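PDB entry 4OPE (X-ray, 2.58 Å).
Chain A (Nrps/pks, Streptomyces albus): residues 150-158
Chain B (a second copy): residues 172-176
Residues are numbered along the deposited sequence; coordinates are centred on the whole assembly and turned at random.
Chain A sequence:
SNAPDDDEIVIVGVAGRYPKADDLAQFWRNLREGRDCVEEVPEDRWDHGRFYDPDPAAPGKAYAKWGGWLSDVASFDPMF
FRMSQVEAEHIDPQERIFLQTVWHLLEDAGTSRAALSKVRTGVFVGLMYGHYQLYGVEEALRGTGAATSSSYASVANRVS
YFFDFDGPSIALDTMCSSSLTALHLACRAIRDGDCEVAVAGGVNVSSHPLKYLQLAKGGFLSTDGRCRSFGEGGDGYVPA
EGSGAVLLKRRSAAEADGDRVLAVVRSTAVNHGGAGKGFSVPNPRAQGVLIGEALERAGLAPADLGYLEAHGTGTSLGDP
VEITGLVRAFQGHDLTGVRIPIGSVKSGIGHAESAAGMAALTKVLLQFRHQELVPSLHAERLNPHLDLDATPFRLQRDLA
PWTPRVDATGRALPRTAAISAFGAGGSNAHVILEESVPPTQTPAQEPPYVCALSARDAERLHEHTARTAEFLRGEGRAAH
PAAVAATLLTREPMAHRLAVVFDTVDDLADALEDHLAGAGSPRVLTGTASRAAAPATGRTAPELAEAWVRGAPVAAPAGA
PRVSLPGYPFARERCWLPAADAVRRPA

Chain A (150-158) SSYASVANR
Chain B 172-176: LDTMC

The start of a helix in chain A, through Asn A157, packs against the end of a strand in chain B and the residues after it; chain B is a second copy of the same protein. Ser A150 and Ser A151 lead into the helix, which is established by Ala A153 and runs on past Arg A158. Ser A151 is the N-cap, with phi/psi -51/133. Ala A153 to Arg A158 keep helical values, near -60/-40. In chain B, Leu B172 and Asp B173 are extended, at -132/148 and -121/115. Thr B174 leaves the strand at -123/28, and Met B175 takes a positive phi, 61/-136. The register is set by Ala A153 and Thr B174, whose CA atoms lie 5.0 Å apart. The two stretches bury 274 Å² between them.

The CA-to-CB bond of Asp B173 points toward chain A, and chi1 is t (177°) with chi2 at 13°. This places the carboxylate at the start of the helix, where backbone NH groups lack partners in a preceding turn. Ala A153 N donates to Asp B173 OD2 at 2.9 Å, nearly straight at 167°. Tyr A152 N is 3.5 Å from Asp B173 OD2 and is linked to it by a water instead. The water accepts from Tyr A152 N at 2.9 Å and donates to Asp B173 OD2 at 2.4 Å. The other oxygen turns back to its own chain: Met B175 N donates to Asp B173 OD1 at 2.7 Å.

Ser A151 has chi1 t (161°). Its OG caps the helix by accepting from Ser A154 N at 3.2 Å.

Met B175 is selenomethionine. Its CA-to-CB bond points sideways, but chi1 m (-50°), chi2 t (-164°) and chi3 t (-169°) extend the chain so that its end comes nearer the helix. Ala A153 points toward chain B, and its CB meets Met B175 CG at 3.5 Å, an apolar contact. The methyl Met B175 CE lies 3.6 Å from each of Ser A151 OG, Ser A154 N and Asn A157 OD1.

Asn A157 also points toward chain B, with chi1 m (-70°) and chi2 166°. A second water donates to Asn A157 OD1 at 2.5 Å and to Thr B174 O at 3.1 Å. Thr B174 points away, chi1 p (56°), so its backbone faces the helix; its CA is 4.0 Å from Ala A153 CB. Tyr A152, chi1 m (-71°), leads its ring away from the contact.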

# COMPACT_ATOMS: atom_id res chain seq x y z
N SER A 150 -10.11 -10.71 3.70
CA SER A 150 -10.11 -9.28 3.54
C SER A 150 -8.77 -8.86 3.02
O SER A 150 -8.33 -7.82 3.34
CB SER A 150 -10.30 -8.60 4.90
OG SER A 150 -11.67 -8.62 5.27
N SER A 151 -8.09 -9.70 2.29
CA SER A 151 -6.81 -9.34 1.78
C SER A 151 -6.88 -7.97 1.04
O SER A 151 -7.80 -7.72 0.22
CB SER A 151 -6.39 -10.44 0.82
OG SER A 151 -5.38 -9.97 -0.02
N TYR A 152 -5.93 -7.09 1.34
CA TYR A 152 -5.90 -5.77 0.73
C TYR A 152 -5.42 -5.89 -0.71
O TYR A 152 -6.06 -5.36 -1.59
CB TYR A 152 -5.03 -4.76 1.48
CG TYR A 152 -5.53 -4.28 2.84
CD1 TYR A 152 -6.78 -4.60 3.32
CD2 TYR A 152 -4.73 -3.45 3.63
CE1 TYR A 152 -7.21 -4.10 4.54
CE2 TYR A 152 -5.13 -2.98 4.87
CZ TYR A 152 -6.37 -3.30 5.33
OH TYR A 152 -6.78 -2.83 6.58
N ALA A 153 -4.33 -6.59 -0.95
CA ALA A 153 -3.88 -6.83 -2.32
C ALA A 153 -4.98 -7.40 -3.18
O ALA A 153 -5.05 -7.06 -4.36
CB ALA A 153 -2.74 -7.77 -2.34
N SER A 154 -5.84 -8.23 -2.61
CA SER A 154 -6.94 -8.78 -3.39
C SER A 154 -7.88 -7.72 -4.00
O SER A 154 -8.35 -7.84 -5.15
CB SER A 154 -7.74 -9.74 -2.54
OG SER A 154 -8.21 -10.80 -3.36
N VAL A 155 -8.14 -6.66 -3.25
CA VAL A 155 -8.89 -5.58 -3.77
C VAL A 155 -8.26 -4.99 -5.06
O VAL A 155 -8.98 -4.73 -6.07
CB VAL A 155 -9.10 -4.50 -2.73
CG1 VAL A 155 -10.00 -3.43 -3.32
CG2 VAL A 155 -9.71 -5.08 -1.46
N ALA A 156 -6.95 -4.76 -5.07
CA ALA A 156 -6.36 -4.23 -6.29
C ALA A 156 -6.24 -5.31 -7.37
O ALA A 156 -6.60 -5.09 -8.53
CB ALA A 156 -5.03 -3.61 -6.00
N ASN A 157 -5.73 -6.48 -6.98
CA ASN A 157 -5.41 -7.57 -7.93
C ASN A 157 -6.64 -8.08 -8.68
O ASN A 157 -6.61 -8.32 -9.87
CB ASN A 157 -4.80 -8.75 -7.18
CG ASN A 157 -3.43 -8.48 -6.64
OD1 ASN A 157 -2.96 -9.24 -5.83
ND2 ASN A 157 -2.79 -7.44 -7.09
N ARG A 158 -7.73 -8.23 -7.95
CA ARG A 158 -8.95 -8.63 -8.56
C ARG A 158 -9.44 -7.60 -9.61
O ARG A 158 -9.86 -7.95 -10.73
CB ARG A 158 -10.00 -8.88 -7.50
CG ARG A 158 -11.26 -9.54 -8.05
CD ARG A 158 -11.92 -10.41 -6.99
NE ARG A 158 -11.69 -11.81 -7.27
CZ ARG A 158 -11.57 -12.78 -6.37
NH1 ARG A 158 -11.62 -12.55 -5.07
NH2 ARG A 158 -11.37 -14.01 -6.78
N LEU B 172 2.25 -1.27 2.21
CA LEU B 172 1.63 -1.83 1.02
C LEU B 172 1.47 -3.34 0.99
O LEU B 172 2.26 -4.06 1.56
CB LEU B 172 2.40 -1.40 -0.23
CG LEU B 172 3.91 -1.57 -0.18
CD1 LEU B 172 4.43 -2.04 -1.49
CD2 LEU B 172 4.54 -0.24 0.15
N ASP B 173 0.42 -3.82 0.34
CA ASP B 173 0.25 -5.27 0.17
C ASP B 173 0.19 -5.56 -1.32
O ASP B 173 -0.70 -5.12 -2.00
CB ASP B 173 -1.03 -5.73 0.88
CG ASP B 173 -1.33 -7.19 0.71
OD1 ASP B 173 -0.46 -7.94 0.25
OD2 ASP B 173 -2.46 -7.60 1.03
N THR B 174 1.16 -6.29 -1.83
CA THR B 174 1.04 -6.91 -3.16
C THR B 174 1.26 -8.41 -3.05
O THR B 174 1.69 -9.04 -4.03
CB THR B 174 2.03 -6.31 -4.18
OG1 THR B 174 3.40 -6.40 -3.75
CG2 THR B 174 1.69 -4.88 -4.44
N MSE B 175 0.92 -8.97 -1.87
CA MSE B 175 1.18 -10.38 -1.54
C MSE B 175 2.68 -10.65 -1.58
O MSE B 175 3.47 -9.83 -1.11
CB MSE B 175 0.34 -11.32 -2.37
CG MSE B 175 -1.11 -10.89 -2.32
SE MSE B 175 -2.31 -12.32 -2.95
CE MSE B 175 -4.02 -11.32 -3.09
N CYS B 176 3.07 -11.77 -2.18
CA CYS B 176 4.44 -12.31 -2.09
C CYS B 176 5.50 -11.34 -2.57
O CYS B 176 6.68 -11.49 -2.23
CB CYS B 176 4.57 -13.59 -2.95
SG CYS B 176 3.10 -14.65 -2.91
O HOH W 1 -3.76 -7.91 3.04
O HOH W 2 -0.60 -10.16 -5.85